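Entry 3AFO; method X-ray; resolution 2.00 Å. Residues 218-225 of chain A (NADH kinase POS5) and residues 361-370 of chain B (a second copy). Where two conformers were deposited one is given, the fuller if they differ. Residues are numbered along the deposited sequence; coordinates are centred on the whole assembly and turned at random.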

# COMPACT_ATOMS: atom_id res chain seq x y z
N PHE A 218 -7.53 14.40 -17.13
CA PHE A 218 -6.72 14.76 -18.28
C PHE A 218 -5.50 15.52 -17.79
O PHE A 218 -5.62 16.42 -16.95
CB PHE A 218 -7.50 15.63 -19.28
CG PHE A 218 -8.79 14.99 -19.79
CD1 PHE A 218 -8.84 14.43 -21.07
CD2 PHE A 218 -9.93 14.97 -19.01
CE1 PHE A 218 -10.01 13.84 -21.56
CE2 PHE A 218 -11.13 14.37 -19.48
CZ PHE A 218 -11.16 13.81 -20.76
N ILE A 219 -4.33 15.15 -18.29
CA ILE A 219 -3.10 15.85 -17.98
C ILE A 219 -2.54 16.45 -19.27
O ILE A 219 -2.41 15.74 -20.27
CB ILE A 219 -2.05 14.91 -17.31
CG1 ILE A 219 -2.59 14.41 -15.95
CG2 ILE A 219 -0.73 15.66 -17.09
CD1 ILE A 219 -1.86 13.19 -15.38
N ASP A 220 -2.27 17.75 -19.25
CA ASP A 220 -1.72 18.45 -20.41
C ASP A 220 -2.55 18.18 -21.68
O ASP A 220 -2.02 18.01 -22.77
CB ASP A 220 -0.24 18.07 -20.60
CG ASP A 220 0.60 18.35 -19.36
OD1 ASP A 220 0.28 19.33 -18.66
OD2 ASP A 220 1.55 17.59 -19.07
N GLY A 221 -3.87 18.14 -21.50
CA GLY A 221 -4.80 17.91 -22.61
C GLY A 221 -4.97 16.47 -23.06
O GLY A 221 -5.80 16.21 -23.92
N GLU A 222 -4.19 15.55 -22.49
CA GLU A 222 -4.26 14.14 -22.85
C GLU A 222 -5.07 13.39 -21.79
O GLU A 222 -4.92 13.65 -20.60
CB GLU A 222 -2.86 13.53 -22.96
CG GLU A 222 -2.86 12.01 -23.00
CD GLU A 222 -1.73 11.42 -23.83
OE1 GLU A 222 -0.58 11.41 -23.35
OE2 GLU A 222 -2.00 10.96 -24.96
N PHE A 223 -5.91 12.47 -22.24
CA PHE A 223 -6.71 11.66 -21.35
C PHE A 223 -5.79 10.70 -20.59
O PHE A 223 -5.00 9.97 -21.21
CB PHE A 223 -7.77 10.90 -22.13
CG PHE A 223 -8.59 9.99 -21.28
CD1 PHE A 223 -9.51 10.51 -20.37
CD2 PHE A 223 -8.43 8.61 -21.37
CE1 PHE A 223 -10.28 9.66 -19.58
CE2 PHE A 223 -9.21 7.76 -20.59
CZ PHE A 223 -10.13 8.29 -19.70
N LEU A 224 -5.86 10.75 -19.26
CA LEU A 224 -5.06 9.86 -18.42
C LEU A 224 -5.85 8.62 -18.08
O LEU A 224 -5.46 7.51 -18.42
CB LEU A 224 -4.59 10.55 -17.12
CG LEU A 224 -3.98 9.61 -16.06
CD1 LEU A 224 -2.58 9.13 -16.46
CD2 LEU A 224 -3.96 10.27 -14.70
N THR A 225 -6.98 8.80 -17.40
CA THR A 225 -7.72 7.67 -16.92
C THR A 225 -9.10 8.11 -16.44
O THR A 225 -9.31 9.28 -16.11
CB THR A 225 -6.95 6.96 -15.74
OG1 THR A 225 -7.46 5.64 -15.55
CG2 THR A 225 -7.06 7.77 -14.43
N GLU B 361 4.88 14.71 -26.62
CA GLU B 361 4.93 15.48 -25.38
C GLU B 361 4.36 14.70 -24.19
O GLU B 361 4.58 15.05 -23.03
CB GLU B 361 4.12 16.77 -25.54
CG GLU B 361 4.68 17.74 -26.59
CD GLU B 361 5.66 18.73 -26.01
OE1 GLU B 361 6.31 19.42 -26.80
OE2 GLU B 361 5.77 18.83 -24.76
N ASN B 362 3.61 13.64 -24.50
CA ASN B 362 2.92 12.85 -23.48
C ASN B 362 3.28 11.35 -23.43
O ASN B 362 2.40 10.51 -23.22
CB ASN B 362 1.41 13.06 -23.64
CG ASN B 362 0.99 14.50 -23.40
OD1 ASN B 362 1.55 15.19 -22.54
ND2 ASN B 362 0.00 14.97 -24.16
N ASP B 363 4.57 11.04 -23.60
CA ASP B 363 5.06 9.65 -23.61
C ASP B 363 4.83 8.95 -22.29
O ASP B 363 4.50 7.77 -22.25
CB ASP B 363 6.56 9.61 -23.94
CG ASP B 363 6.85 9.80 -25.43
OD1 ASP B 363 5.91 9.96 -26.22
OD2 ASP B 363 8.03 9.77 -25.81
N TRP B 364 5.03 9.70 -21.21
CA TRP B 364 4.92 9.18 -19.86
C TRP B 364 3.50 8.67 -19.55
O TRP B 364 3.34 7.53 -19.16
CB TRP B 364 5.40 10.22 -18.84
CG TRP B 364 5.37 9.75 -17.45
CD1 TRP B 364 6.21 8.84 -16.87
CD2 TRP B 364 4.45 10.16 -16.44
NE1 TRP B 364 5.86 8.66 -15.55
CE2 TRP B 364 4.79 9.46 -15.26
CE3 TRP B 364 3.38 11.06 -16.41
CZ2 TRP B 364 4.08 9.63 -14.06
CZ3 TRP B 364 2.67 11.22 -15.23
CH2 TRP B 364 3.03 10.52 -14.06
N ILE B 365 2.49 9.51 -19.77
CA ILE B 365 1.08 9.07 -19.65
C ILE B 365 0.84 7.77 -20.41
O ILE B 365 0.33 6.79 -19.86
CB ILE B 365 0.08 10.10 -20.22
CG1 ILE B 365 0.24 11.48 -19.59
CG2 ILE B 365 -1.37 9.56 -20.10
CD1 ILE B 365 0.25 11.49 -18.09
N ARG B 366 1.22 7.77 -21.68
CA ARG B 366 0.99 6.62 -22.54
C ARG B 366 1.72 5.38 -22.06
O ARG B 366 1.16 4.28 -22.07
CB ARG B 366 1.32 6.96 -24.00
CG ARG B 366 0.44 8.12 -24.52
CD ARG B 366 0.84 8.61 -25.91
NE ARG B 366 -0.01 9.74 -26.31
CZ ARG B 366 -0.14 10.18 -27.56
NH1 ARG B 366 0.52 9.61 -28.56
NH2 ARG B 366 -0.95 11.21 -27.80
N GLY B 367 2.97 5.54 -21.62
CA GLY B 367 3.73 4.41 -21.07
C GLY B 367 3.12 3.81 -19.81
O GLY B 367 3.02 2.59 -19.68
N ILE B 368 2.71 4.64 -18.86
CA ILE B 368 2.15 4.06 -17.62
C ILE B 368 0.81 3.34 -17.89
O ILE B 368 0.53 2.30 -17.31
CB ILE B 368 2.07 5.07 -16.45
CG1 ILE B 368 1.02 6.16 -16.70
CG2 ILE B 368 3.47 5.67 -16.16
CD1 ILE B 368 0.73 7.04 -15.47
N ASN B 369 0.03 3.88 -18.81
CA ASN B 369 -1.24 3.26 -19.19
C ASN B 369 -1.04 1.95 -19.92
O ASN B 369 -1.57 0.92 -19.50
CB ASN B 369 -2.08 4.21 -20.06
CG ASN B 369 -2.91 5.18 -19.24
OD1 ASN B 369 -3.28 6.25 -19.72
ND2 ASN B 369 -3.18 4.82 -18.00
N GLU B 370 -0.24 1.98 -20.98
CA GLU B 370 -0.17 0.87 -21.92
C GLU B 370 0.91 -0.17 -21.62
O GLU B 370 0.78 -1.31 -22.07
CB GLU B 370 -0.07 1.41 -23.35
CG GLU B 370 -1.25 2.31 -23.68
CD GLU B 370 -0.83 3.65 -24.24
OE1 GLU B 370 -0.00 3.69 -25.18
OE2 GLU B 370 -1.32 4.68 -23.72

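A tight hairpin of chain A lies along a helix of chain B, with strand and helix axes 9.0 Å apart at closest approach and only 32° from parallel. The type I' turn from A:Ile219 to A:Glu222 is closed by paired backbone bonds, A:Ile219 N to A:Glu222 O at 2.8 Å and A:Glu222 N to A:Ile219 O at 2.9 Å; A:Gly221 suits its positive phi.

At the turn's last position, where the strand begins, A:Glu222 takes chi1 t and an off-well chi2 of 148°, carrying its carboxylate across the start of the helix to B:Arg366. There A:Glu222 OE2 accepts from B:Arg366 NE at 2.7 Å, the core of a salt bridge, with a weak bond from B:Arg366 NH2 to the same OE2 at 3.0 Å. The arginine's CA-to-CB bond points sideways, but chi1 m followed by t, t brings the guanidinium edge to the acid. Long, oppositely charged chains suit this more exposed side.

Beside this polar clasp lies a buried apolar patch centred on B:Ile365, where branched aliphatic chains leave no polar group unsatisfied. Its m, m rotamer sets B:Ile365 CD1 3.8 Å from A:Ile219 CD1, while B:Ile365 CG2 lies 3.9 Å from A:Leu224 CD1. The CA-to-CB bond of A:Leu224 points sideways, yet its t, p rotamer brings A:Leu224 CD1 to 4.0 Å from B:Ile368 CD1 too.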